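Local atomic coordinates of CrmK (Actinoalloteichus sp. WH1-2216-6, PDB entry 5I1V), a protein that is a flavoenzyme oxidase with covalently bound FAD that takes part in recycling shunt products during caerulomycin biosynthesis. Residues Y240-S245 with L302-A307; L235-Y240 with Q355-Y360. All coordinates share one frame; numbering follows the deposited sequence.

Contact 1 (Y240-S245 with L302-A307); sequences YVRLVS and LNEGVA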
loop_
_atom_site.group_PDB
_atom_site.type_symbol
_atom_site.label_atom_id
_atom_site.label_comp_id
_atom_site.label_asym_id
_atom_site.label_seq_id
_atom_site.Cartn_x
_atom_site.Cartn_y
_atom_site.Cartn_z
ATOM N N TYR A 240 22.936 23.499 9.804
ATOM C CA TYR A 240 21.562 23.099 10.099
ATOM C C TYR A 240 20.687 24.328 10.346
ATOM O O TYR A 240 19.610 24.445 9.738
ATOM C CB TYR A 240 21.488 22.143 11.285
ATOM C CG TYR A 240 20.059 21.777 11.615
ATOM C CD1 TYR A 240 19.421 20.746 10.932
ATOM C CD2 TYR A 240 19.338 22.473 12.584
ATOM C CE1 TYR A 240 18.124 20.402 11.222
ATOM C CE2 TYR A 240 18.022 22.132 12.879
ATOM C CZ TYR A 240 17.431 21.084 12.191
ATOM O OH TYR A 240 16.115 20.720 12.406
ATOM N N VAL A 241 21.137 25.227 11.232
ATOM C CA VAL A 241 20.359 26.417 11.609
ATOM C C VAL A 241 20.083 27.287 10.378
ATOM O O VAL A 241 18.945 27.716 10.132
ATOM C CB VAL A 241 21.018 27.232 12.770
ATOM C CG1 VAL A 241 20.257 28.545 13.037
ATOM C CG2 VAL A 241 21.093 26.403 14.060
ATOM N N ARG A 242 21.084 27.478 9.543
ATOM C CA ARG A 242 20.889 28.317 8.370
ATOM C C ARG A 242 19.920 27.696 7.333
ATOM O O ARG A 242 18.987 28.337 6.846
ATOM C CB ARG A 242 22.221 28.593 7.711
ATOM C CG ARG A 242 22.077 29.492 6.501
ATOM C CD ARG A 242 21.555 30.854 6.874
ATOM N NE ARG A 242 21.361 31.667 5.680
ATOM C CZ ARG A 242 22.280 32.471 5.144
ATOM N NH1 ARG A 242 23.495 32.578 5.684
ATOM N NH2 ARG A 242 21.987 33.163 4.056
ATOM N N LEU A 243 20.159 26.436 7.025
ATOM C CA LEU A 243 19.291 25.673 6.121
ATOM C C LEU A 243 17.801 25.688 6.497
ATOM O O LEU A 243 16.957 26.018 5.687
ATOM C CB LEU A 243 19.754 24.227 6.052
ATOM C CG LEU A 243 18.832 23.337 5.219
ATOM C CD1 LEU A 243 18.784 23.850 3.791
ATOM C CD2 LEU A 243 19.291 21.897 5.286
ATOM N N VAL A 244 17.486 25.316 7.722
ATOM C CA VAL A 244 16.103 25.383 8.181
ATOM C C VAL A 244 15.590 26.833 8.170
ATOM O O VAL A 244 14.430 27.073 7.820
ATOM C CB VAL A 244 15.943 24.796 9.598
ATOM C CG1 VAL A 244 14.534 25.062 10.120
ATOM C CG2 VAL A 244 16.258 23.322 9.589
ATOM N N SER A 245 16.408 27.788 8.618
ATOM C CA SER A 245 16.022 29.217 8.552
ATOM C C SER A 245 15.692 29.612 7.122
ATOM O O SER A 245 14.703 30.285 6.870
ATOM C CB SER A 245 17.133 30.140 9.092
ATOM O OG SER A 245 17.334 29.866 10.453
ATOM N N LEU A 302 17.502 27.748 -0.604
ATOM C CA LEU A 302 17.798 26.841 0.498
ATOM C C LEU A 302 19.256 26.744 0.787
ATOM O O LEU A 302 19.639 26.583 1.940
ATOM C CB LEU A 302 17.329 25.423 0.197
ATOM C CG LEU A 302 15.831 25.192 0.267
ATOM C CD1 LEU A 302 15.592 23.685 0.277
ATOM C CD2 LEU A 302 15.232 25.829 1.494
ATOM N N ASN A 303 20.061 26.776 -0.264
ATOM C CA ASN A 303 21.507 26.632 -0.135
ATOM C C ASN A 303 22.295 27.870 0.230
ATOM O O ASN A 303 23.492 27.766 0.469
ATOM C CB ASN A 303 22.098 26.183 -1.449
ATOM C CG ASN A 303 21.610 24.834 -1.859
ATOM O OD1 ASN A 303 21.363 23.959 -1.011
ATOM N ND2 ASN A 303 21.492 24.637 -3.174
ATOM N N GLU A 304 21.704 29.047 0.224
ATOM C CA GLU A 304 22.568 30.194 0.387
ATOM C C GLU A 304 23.086 30.296 1.847
ATOM O O GLU A 304 22.330 30.167 2.811
ATOM C CB GLU A 304 21.999 31.480 -0.253
ATOM C CG GLU A 304 20.719 32.087 0.278
ATOM C CD GLU A 304 19.968 32.950 -0.769
ATOM O OE1 GLU A 304 20.262 32.853 -1.986
ATOM O OE2 GLU A 304 19.058 33.730 -0.389
ATOM N N GLY A 305 24.414 30.405 1.983
ATOM C CA GLY A 305 25.077 30.420 3.291
ATOM C C GLY A 305 25.276 29.058 3.945
ATOM O O GLY A 305 25.665 28.990 5.101
ATOM N N VAL A 306 25.012 27.975 3.208
ATOM C CA VAL A 306 24.995 26.618 3.761
ATOM C C VAL A 306 26.141 25.859 3.105
ATOM O O VAL A 306 26.174 25.735 1.887
ATOM C CB VAL A 306 23.642 25.912 3.415
ATOM C CG1 VAL A 306 23.646 24.440 3.822
ATOM C CG2 VAL A 306 22.500 26.650 4.075
ATOM N N ALA A 307 27.080 25.354 3.903
ATOM C CA ALA A 307 28.276 24.720 3.350
ATOM C C ALA A 307 27.993 23.356 2.699
ATOM O O ALA A 307 28.498 23.101 1.622
ATOM C CB ALA A 307 29.380 24.599 4.413
HETATM O O HOH W 1 19.606 33.337 2.865
#

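Contact 2 (L235-Y240 with Q355-Y360); sequences LTEADY and QLAAAY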
loop_
_atom_site.group_PDB
_atom_site.type_symbol
_atom_site.label_atom_id
_atom_site.label_comp_id
_atom_site.label_asym_id
_atom_site.label_seq_id
_atom_site.Cartn_x
_atom_site.Cartn_y
_atom_site.Cartn_z
ATOM N N LEU A 235 27.283 17.824 8.049
ATOM C CA LEU A 235 26.447 18.877 8.588
ATOM C C LEU A 235 27.048 19.439 9.864
ATOM O O LEU A 235 27.563 18.683 10.691
ATOM C CB LEU A 235 25.066 18.264 8.877
ATOM C CG LEU A 235 23.852 19.116 9.186
ATOM C CD1 LEU A 235 23.636 20.179 8.116
ATOM C CD2 LEU A 235 22.659 18.180 9.275
ATOM N N THR A 236 27.054 20.756 10.002
ATOM C CA THR A 236 27.382 21.384 11.276
ATOM C C THR A 236 26.137 22.037 11.853
ATOM O O THR A 236 25.146 22.182 11.166
ATOM C CB THR A 236 28.421 22.493 11.146
ATOM O OG1 THR A 236 27.869 23.597 10.415
ATOM C CG2 THR A 236 29.698 21.969 10.455
ATOM N N GLU A 237 26.227 22.471 13.108
ATOM C CA GLU A 237 25.127 23.159 13.739
ATOM C C GLU A 237 24.757 24.395 12.982
ATOM O O GLU A 237 23.572 24.665 12.781
ATOM C CB GLU A 237 25.424 23.542 15.189
ATOM C CG GLU A 237 24.236 24.284 15.791
ATOM C CD GLU A 237 24.492 24.864 17.154
ATOM O OE1 GLU A 237 24.843 24.098 18.050
ATOM O OE2 GLU A 237 24.324 26.090 17.322
ATOM N N ALA A 238 25.757 25.164 12.572
ATOM C CA ALA A 238 25.486 26.401 11.836
ATOM C C ALA A 238 24.825 26.133 10.492
ATOM O O ALA A 238 23.870 26.824 10.094
ATOM C CB ALA A 238 26.785 27.188 11.650
ATOM N N ASP A 239 25.292 25.123 9.767
ATOM C CA ASP A 239 24.593 24.763 8.529
ATOM C C ASP A 239 23.152 24.339 8.798
ATOM O O ASP A 239 22.259 24.741 8.066
ATOM C CB ASP A 239 25.275 23.625 7.780
ATOM C CG ASP A 239 26.544 24.061 7.084
ATOM O OD1 ASP A 239 26.756 25.295 6.938
ATOM O OD2 ASP A 239 27.310 23.161 6.657
ATOM N N TYR A 240 22.936 23.499 9.804
ATOM C CA TYR A 240 21.562 23.099 10.099
ATOM C C TYR A 240 20.687 24.328 10.346
ATOM O O TYR A 240 19.610 24.445 9.738
ATOM C CB TYR A 240 21.488 22.143 11.285
ATOM C CG TYR A 240 20.059 21.777 11.615
ATOM C CD1 TYR A 240 19.421 20.746 10.932
ATOM C CD2 TYR A 240 19.338 22.473 12.584
ATOM C CE1 TYR A 240 18.124 20.402 11.222
ATOM C CE2 TYR A 240 18.022 22.132 12.879
ATOM C CZ TYR A 240 17.431 21.084 12.191
ATOM O OH TYR A 240 16.115 20.720 12.406
ATOM N N GLN A 355 15.772 28.141 19.178
ATOM C CA GLN A 355 14.909 26.983 18.899
ATOM C C GLN A 355 15.564 25.995 17.960
ATOM O O GLN A 355 15.539 24.781 18.213
ATOM C CB GLN A 355 13.569 27.432 18.333
ATOM C CG GLN A 355 12.664 28.010 19.390
ATOM C CD GLN A 355 11.339 28.449 18.822
ATOM O OE1 GLN A 355 11.292 29.347 17.998
ATOM N NE2 GLN A 355 10.252 27.819 19.267
ATOM N N LEU A 356 16.186 26.499 16.893
ATOM C CA LEU A 356 16.860 25.623 15.959
ATOM C C LEU A 356 18.127 24.964 16.523
ATOM O O LEU A 356 18.374 23.800 16.227
ATOM C CB LEU A 356 17.127 26.320 14.626
ATOM C CG LEU A 356 15.849 26.827 13.965
ATOM C CD1 LEU A 356 16.164 27.557 12.659
ATOM C CD2 LEU A 356 14.870 25.672 13.753
ATOM N N ALA A 357 18.922 25.661 17.332
ATOM C CA ALA A 357 20.073 24.979 17.979
ATOM C C ALA A 357 19.638 23.958 19.053
ATOM O O ALA A 357 20.268 22.921 19.228
ATOM C CB ALA A 357 21.071 25.973 18.555
ATOM N N ALA A 358 18.556 24.255 19.755
ATOM C CA ALA A 358 17.925 23.269 20.630
ATOM C C ALA A 358 17.534 21.997 19.858
ATOM O O ALA A 358 17.710 20.905 20.344
ATOM C CB ALA A 358 16.714 23.866 21.321
ATOM N N ALA A 359 17.018 22.156 18.647
ATOM C CA ALA A 359 16.614 21.011 17.828
ATOM C C ALA A 359 17.844 20.298 17.393
ATOM O O ALA A 359 17.924 19.087 17.523
ATOM C CB ALA A 359 15.849 21.455 16.607
ATOM N N TYR A 360 18.834 21.048 16.904
ATOM C CA TYR A 360 20.111 20.412 16.502
ATOM C C TYR A 360 20.674 19.521 17.602
ATOM O O TYR A 360 21.115 18.395 17.347
ATOM C CB TYR A 360 21.134 21.433 16.050
ATOM C CG TYR A 360 22.338 20.797 15.391
ATOM C CD1 TYR A 360 22.283 20.341 14.079
ATOM C CD2 TYR A 360 23.538 20.639 16.090
ATOM C CE1 TYR A 360 23.403 19.764 13.470
ATOM C CE2 TYR A 360 24.648 20.044 15.505
ATOM C CZ TYR A 360 24.590 19.621 14.204
ATOM O OH TYR A 360 25.725 19.030 13.649
#

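Contact 1 (Y240-S245 with L302-A307)
Arg-242 leaves helix 237-253 with CG anti to its backbone N (chi1 -179°) and then bends at chi2 (63°), a combination that lays the guanidinium across the turn 303-306; Leu-243 also has CG anti to N and brings CD1 to Leu-302. The guanidinium meets the turn with one face. Glu-304 O sits over that face, near its rim, 3.3 Å from Arg-242 CZ, and Gly-305 CA lies over the same face, 3.6 Å from Arg-242 NH1. Because the carbonyl oxygen stands above the plane, neither NE nor NH2 points an N-H at it, and no hydrogen bond crosses directly between the segments. Several of these polar atoms have other partners: Arg-242 NE donates to Asn-246 OD1, while Asn-246 ND2 donates to Glu-304 O and Leu-302 O. At the guanidinium edge, in its plane, a water accepts from Arg-242 NH2 at 2.7 Å and gives a weak bond to Glu-304 OE2. Arg-242 NH2 and Glu-304 OE2, 5.4 Å apart, are not in direct contact, so any attraction between the opposite charges is probably modest. The turn is type II, closed by Val-306 N to Asn-303 O at 3.1 Å. Gly-305 takes positive phi (80°), and a CB there would clash with Arg-242 NH1. Alongside the guanidinium, Val-306 CG2 packs against the helix, 3.8 Å from both Arg-242 CG and Leu-243 N. Leu-243 CD1 approaches Leu-302 O to 3.4 Å, and the two leucine side chains cross obliquely; Trp-230 of strand 222-231 touches both. The arrangement is that of a type II beta turn at 303-306 packed on a neighbouring helix, here in the helical layer against the eight-stranded antiparallel sheet, away from the FAD site.

Contact 2 (L235-Y240 with Q355-Y360)
Helix 237-253 starts beside helix 353-364, with CA of Glu-237 and CA of Tyr-360 6.4 Å apart, and Thr-236 is its N-cap, OG1 accepting from Asp-239 N in a nearly straight bond. Tyr-360 reaches across with CG anti to its N (chi1 -169°), laying its ring against this first turn. Glu-237 CA stands over the ring centre, 3.5 Å from the centroid and 10° off the normal, a CH-pi contact; CB continues over the same face. The extended Glu-237 chain then brings OE2 to 3.5 Å from Ala-357 CB. Leu-235 CG meets the edge of the Tyr-360 ring. Tyr-240 CB comes within 3.4 Å of Tyr-360 CD1, and the two side chains run past each other in opposite directions, their ring planes 45° apart. Leu-356 O lies at the Tyr-240 ring edge, 3.8 Å from CE2. An alanine in place of Tyr-360 would remove the ring and would probably loosen the helix start by losing the CH-pi contact and the packing on Tyr-240. The whole is a capped helix N-terminus packed through an aromatic side chain on a second helix, in the layer lining the eight-stranded antiparallel sheet.

How the contacts relate
From the N terminus, the chain enters helix 237-253 through 235-240, the first half of contact 2, and runs directly into 240-245, the first half of contact 1; Tyr-240 belongs to both. It next reaches 302-307, closing contact 1 over 56 intervening residues, and later 355-360, closing contact 2 over 114. The shorter loop therefore lies within the longer, and the two do not cross. Helix 237-253 is held between helix 291-303 with its turn and helix 353-364. With centres 10 Å apart, the contacts also touch: Ala-307 N probably donates to Asp-239 OD1, and Leu-356 packs on Val-244 and Ser-245.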